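Local coordinates for protein TonB-dependent siderophore receptor (Pseudomonas aeruginosa 39016, PDB 5NEC) that probably imports ferric siderophores, and siderophore-drug conjugates, across the outer membrane as a TonB-dependent beta-barrel receptor, at residues R274-T285 with R303-T314. Sequence-based numbering, arbitrary orientation.
Sequences RDFQKSRIDTST and RYGNSHQDYLWT
The Tyr311 ring lies between two glutamine chains: Gln277 CG rests over one face, 3.6 Å from the ring centroid in a CH-pi contact, Gln309 CB lies over the opposite face, and Lys278 O and Ser279 CB stand at the edge. Phe276 receives Leu312 CB over one face, 3.9 Å from its centroid, while Asp310 O meets the ring's edge in plane. With chi1 at 57°, Phe276 CG sits between its own N and carbonyl carbon, which brings the ring toward the neighbouring strand. The two rings lie on opposite faces of an antiparallel hairpin of the TonB-dependent receptor barrel, illustrating how successive residues of a barrel strand face inside and outside in turn; hydrogen-bonded pairs run here from Phe276-Leu312 to Ser284-Tyr304. The face carrying Tyr311 and Arg303 looks inward to the plug, where Val108 O accepts a hydrogen bond from Arg303 NH1; the other, with Phe276, bears Tyr304, beside a bound detergent. Arg303 NE gives Thr285 OG1 a nearly straight in-plane bond of 2.9 Å. At the far end Thr314 OG1 accepts from Arg274 NH2 (2.9 Å) and donates to Asp275 OD2 (2.6 Å), on the carboxylate's syn side. Arg274 NE also forms a salt bridge with Asp275 OD1 (3.0 Å).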
loop_
_atom_site.group_PDB
_atom_site.type_symbol
_atom_site.label_atom_id
_atom_site.label_comp_id
_atom_site.label_asym_id
_atom_site.label_seq_id
_atom_site.Cartn_x
_atom_site.Cartn_y
_atom_site.Cartn_z
ATOM N N ARG A 274 25.223 13.636 -0.239
ATOM C CA ARG A 274 24.182 14.605 0.070
ATOM C C ARG A 274 22.845 13.993 0.434
ATOM O O ARG A 274 22.193 14.455 1.367
ATOM C CB ARG A 274 23.980 15.565 -1.107
ATOM C CG ARG A 274 22.816 16.526 -0.924
ATOM C CD ARG A 274 22.641 17.495 -2.076
ATOM N NE ARG A 274 21.930 16.909 -3.202
ATOM C CZ ARG A 274 21.665 17.560 -4.338
ATOM N NH1 ARG A 274 22.064 18.822 -4.514
ATOM N NH2 ARG A 274 21.018 16.939 -5.324
ATOM N N ASP A 275 22.395 13.008 -0.331
ATOM C CA ASP A 275 20.994 12.589 -0.277
ATOM C C ASP A 275 20.732 11.621 0.869
ATOM O O ASP A 275 21.574 10.802 1.176
ATOM C CB ASP A 275 20.551 11.983 -1.622
ATOM C CG ASP A 275 20.685 12.980 -2.803
ATOM O OD1 ASP A 275 20.765 14.210 -2.573
ATOM O OD2 ASP A 275 20.721 12.511 -3.965
ATOM N N PHE A 276 19.567 11.734 1.499
ATOM C CA PHE A 276 19.215 10.895 2.638
ATOM C C PHE A 276 17.702 10.759 2.743
ATOM O O PHE A 276 16.959 11.613 2.272
ATOM C CB PHE A 276 19.817 11.449 3.961
ATOM C CG PHE A 276 19.413 12.876 4.288
ATOM C CD1 PHE A 276 18.203 13.151 4.903
ATOM C CD2 PHE A 276 20.252 13.945 3.971
ATOM C CE1 PHE A 276 17.825 14.449 5.188
ATOM C CE2 PHE A 276 19.885 15.245 4.260
ATOM C CZ PHE A 276 18.664 15.500 4.868
ATOM N N GLN A 277 17.255 9.684 3.369
ATOM C CA GLN A 277 15.839 9.445 3.576
ATOM C C GLN A 277 15.679 8.751 4.925
ATOM O O GLN A 277 15.981 7.584 5.063
ATOM C CB GLN A 277 15.311 8.619 2.416
ATOM C CG GLN A 277 13.827 8.384 2.387
ATOM C CD GLN A 277 13.457 7.287 1.422
ATOM O OE1 GLN A 277 13.855 7.290 0.267
ATOM N NE2 GLN A 277 12.779 6.279 1.930
ATOM N N LYS A 278 15.262 9.516 5.926
ATOM C CA LYS A 278 15.180 9.064 7.312
ATOM C C LYS A 278 13.746 9.133 7.767
ATOM O O LYS A 278 13.089 10.128 7.538
ATOM C CB LYS A 278 16.017 9.961 8.214
ATOM C CG LYS A 278 17.478 9.684 8.052
ATOM C CD LYS A 278 18.357 10.834 8.545
ATOM C CE LYS A 278 19.819 10.428 8.425
ATOM N NZ LYS A 278 20.726 11.611 8.439
ATOM N N SER A 279 13.261 8.074 8.402
ATOM C CA SER A 279 11.925 8.110 8.965
ATOM C C SER A 279 11.826 7.321 10.257
ATOM O O SER A 279 12.644 6.457 10.541
ATOM C CB SER A 279 10.865 7.684 7.934
ATOM O OG SER A 279 10.756 6.298 7.845
ATOM N N ARG A 280 10.833 7.704 11.054
ATOM C CA ARG A 280 10.539 7.093 12.329
ATOM C C ARG A 280 9.034 7.058 12.432
ATOM O O ARG A 280 8.401 8.081 12.200
ATOM C CB ARG A 280 11.129 7.923 13.458
ATOM C CG ARG A 280 11.014 7.252 14.819
ATOM C CD ARG A 280 11.634 8.095 15.941
ATOM N NE ARG A 280 13.098 8.195 15.791
ATOM C CZ ARG A 280 13.977 8.540 16.740
ATOM N NH1 ARG A 280 13.588 8.837 17.988
ATOM N NH2 ARG A 280 15.279 8.563 16.431
ATOM N N ILE A 281 8.458 5.893 12.742
ATOM C CA ILE A 281 7.043 5.817 13.096
ATOM C C ILE A 281 6.871 5.114 14.449
ATOM O O ILE A 281 7.536 4.128 14.728
ATOM C CB ILE A 281 6.143 5.193 12.004
ATOM C CG1 ILE A 281 4.702 5.118 12.524
ATOM C CG2 ILE A 281 6.638 3.831 11.595
ATOM C CD1 ILE A 281 3.643 5.123 11.448
ATOM N N ASP A 282 6.006 5.686 15.294
ATOM C CA ASP A 282 5.586 5.124 16.581
ATOM C C ASP A 282 4.064 5.114 16.636
ATOM O O ASP A 282 3.442 6.137 16.369
ATOM C CB ASP A 282 6.104 5.976 17.717
ATOM C CG ASP A 282 7.552 5.739 17.991
ATOM O OD1 ASP A 282 7.846 4.665 18.544
ATOM O OD2 ASP A 282 8.414 6.599 17.652
ATOM N N THR A 283 3.469 3.972 16.968
ATOM C CA THR A 283 2.015 3.842 17.069
ATOM C C THR A 283 1.649 2.965 18.283
ATOM O O THR A 283 2.153 1.849 18.434
ATOM C CB THR A 283 1.449 3.272 15.762
ATOM O OG1 THR A 283 1.708 4.210 14.729
ATOM C CG2 THR A 283 -0.049 3.081 15.806
ATOM N N SER A 284 0.806 3.511 19.157
ATOM C CA SER A 284 0.300 2.825 20.331
ATOM C C SER A 284 -1.173 2.624 20.105
ATOM O O SER A 284 -1.848 3.563 19.713
ATOM C CB SER A 284 0.499 3.675 21.575
ATOM O OG SER A 284 1.861 3.710 21.939
ATOM N N THR A 285 -1.670 1.408 20.341
ATOM C CA THR A 285 -3.089 1.107 20.167
ATOM C C THR A 285 -3.588 0.377 21.411
ATOM O O THR A 285 -2.922 -0.537 21.896
ATOM C CB THR A 285 -3.337 0.250 18.898
ATOM O OG1 THR A 285 -2.757 0.899 17.768
ATOM C CG2 THR A 285 -4.819 0.083 18.622
ATOM N N ARG A 303 -5.986 5.048 19.519
ATOM C CA ARG A 303 -4.693 5.035 18.869
ATOM C C ARG A 303 -4.021 6.411 19.021
ATOM O O ARG A 303 -4.634 7.446 18.744
ATOM C CB ARG A 303 -4.837 4.621 17.397
ATOM C CG ARG A 303 -3.509 4.619 16.651
ATOM C CD ARG A 303 -3.624 3.912 15.318
ATOM N NE ARG A 303 -3.726 2.475 15.500
ATOM C CZ ARG A 303 -4.173 1.618 14.581
ATOM N NH1 ARG A 303 -4.562 2.029 13.375
ATOM N NH2 ARG A 303 -4.220 0.317 14.861
ATOM N N TYR A 304 -2.779 6.408 19.502
ATOM C CA TYR A 304 -1.892 7.549 19.398
ATOM C C TYR A 304 -0.744 7.177 18.440
ATOM O O TYR A 304 -0.097 6.141 18.600
ATOM C CB TYR A 304 -1.339 7.973 20.757
ATOM C CG TYR A 304 -0.490 9.227 20.636
ATOM C CD1 TYR A 304 -1.070 10.502 20.756
ATOM C CD2 TYR A 304 0.871 9.153 20.331
ATOM C CE1 TYR A 304 -0.316 11.659 20.598
ATOM C CE2 TYR A 304 1.627 10.303 20.172
ATOM C CZ TYR A 304 1.040 11.550 20.310
ATOM O OH TYR A 304 1.808 12.673 20.146
ATOM N N GLY A 305 -0.481 8.053 17.471
ATOM C CA GLY A 305 0.566 7.847 16.471
ATOM C C GLY A 305 1.444 9.067 16.315
ATOM O O GLY A 305 1.007 10.176 16.521
ATOM N N ASN A 306 2.687 8.847 15.912
ATOM C CA ASN A 306 3.707 9.879 15.845
ATOM C C ASN A 306 4.700 9.490 14.740
ATOM O O ASN A 306 5.324 8.430 14.831
ATOM C CB ASN A 306 4.387 9.933 17.212
ATOM C CG ASN A 306 5.603 10.825 17.241
ATOM O OD1 ASN A 306 5.705 11.778 16.470
ATOM N ND2 ASN A 306 6.566 10.469 18.066
ATOM N N SER A 307 4.836 10.311 13.692
ATOM C CA SER A 307 5.761 9.991 12.588
ATOM C C SER A 307 6.605 11.181 12.164
ATOM O O SER A 307 6.107 12.282 12.068
ATOM C CB SER A 307 5.024 9.406 11.381
ATOM O OG SER A 307 4.307 10.410 10.727
ATOM N N HIS A 308 7.890 10.934 11.933
ATOM C CA HIS A 308 8.831 11.936 11.489
ATOM C C HIS A 308 9.421 11.487 10.142
ATOM O O HIS A 308 9.716 10.301 9.937
ATOM C CB HIS A 308 9.937 12.123 12.531
ATOM C CG HIS A 308 10.928 13.184 12.163
ATOM N ND1 HIS A 308 10.583 14.515 12.009
ATOM C CD2 HIS A 308 12.254 13.107 11.893
ATOM C CE1 HIS A 308 11.655 15.211 11.678
ATOM N NE2 HIS A 308 12.684 14.383 11.610
ATOM N N GLN A 309 9.574 12.432 9.224
ATOM C CA GLN A 309 10.249 12.204 7.959
ATOM C C GLN A 309 11.220 13.330 7.668
ATOM O O GLN A 309 10.888 14.503 7.794
ATOM C CB GLN A 309 9.240 12.104 6.840
ATOM C CG GLN A 309 8.502 10.796 6.875
ATOM C CD GLN A 309 7.393 10.745 5.862
ATOM O OE1 GLN A 309 6.818 11.780 5.515
ATOM N NE2 GLN A 309 7.076 9.528 5.369
ATOM N N ASP A 310 12.424 12.950 7.282
ATOM C CA ASP A 310 13.491 13.871 6.965
ATOM C C ASP A 310 14.171 13.334 5.672
ATOM O O ASP A 310 15.016 12.403 5.724
ATOM C CB ASP A 310 14.425 13.964 8.177
ATOM C CG ASP A 310 15.485 15.035 8.041
ATOM O OD1 ASP A 310 15.433 15.898 7.132
ATOM O OD2 ASP A 310 16.414 15.000 8.858
ATOM N N TYR A 311 13.734 13.895 4.533
ATOM C CA TYR A 311 14.080 13.423 3.190
ATOM C C TYR A 311 14.755 14.532 2.391
ATOM O O TYR A 311 14.289 15.664 2.412
ATOM C CB TYR A 311 12.823 13.015 2.400
ATOM C CG TYR A 311 12.005 11.843 2.911
ATOM C CD1 TYR A 311 12.410 11.071 4.006
ATOM C CD2 TYR A 311 10.813 11.475 2.273
ATOM C CE1 TYR A 311 11.656 9.995 4.451
ATOM C CE2 TYR A 311 10.056 10.385 2.714
ATOM C CZ TYR A 311 10.484 9.657 3.800
ATOM O OH TYR A 311 9.770 8.585 4.268
ATOM N N LEU A 312 15.824 14.184 1.672
ATOM C CA LEU A 312 16.465 15.040 0.669
ATOM C C LEU A 312 16.999 14.165 -0.468
ATOM O O LEU A 312 17.888 13.325 -0.254
ATOM C CB LEU A 312 17.623 15.810 1.283
ATOM C CG LEU A 312 18.597 16.582 0.372
ATOM C CD1 LEU A 312 17.840 17.600 -0.406
ATOM C CD2 LEU A 312 19.692 17.281 1.154
ATOM N N TRP A 313 16.489 14.377 -1.675
ATOM C CA TRP A 313 16.830 13.501 -2.789
ATOM C C TRP A 313 16.983 14.280 -4.096
ATOM O O TRP A 313 16.662 15.469 -4.168
ATOM C CB TRP A 313 15.796 12.371 -2.907
ATOM C CG TRP A 313 14.485 12.756 -3.489
ATOM C CD1 TRP A 313 14.085 12.542 -4.762
ATOM C CD2 TRP A 313 13.396 13.402 -2.825
ATOM N NE1 TRP A 313 12.813 13.027 -4.953
ATOM C CE2 TRP A 313 12.355 13.552 -3.775
ATOM C CE3 TRP A 313 13.180 13.853 -1.513
ATOM C CZ2 TRP A 313 11.115 14.158 -3.459
ATOM C CZ3 TRP A 313 11.947 14.449 -1.208
ATOM C CH2 TRP A 313 10.940 14.601 -2.180
ATOM N N THR A 314 17.480 13.580 -5.119
ATOM C CA THR A 314 17.785 14.173 -6.427
ATOM C C THR A 314 16.768 13.736 -7.481
ATOM O O THR A 314 16.357 12.586 -7.516
ATOM C CB THR A 314 19.200 13.773 -6.869
ATOM O OG1 THR A 314 20.153 14.201 -5.885
ATOM C CG2 THR A 314 19.553 14.368 -8.241
HETATM O O HOH W 1 18.773 10.921 -4.799
#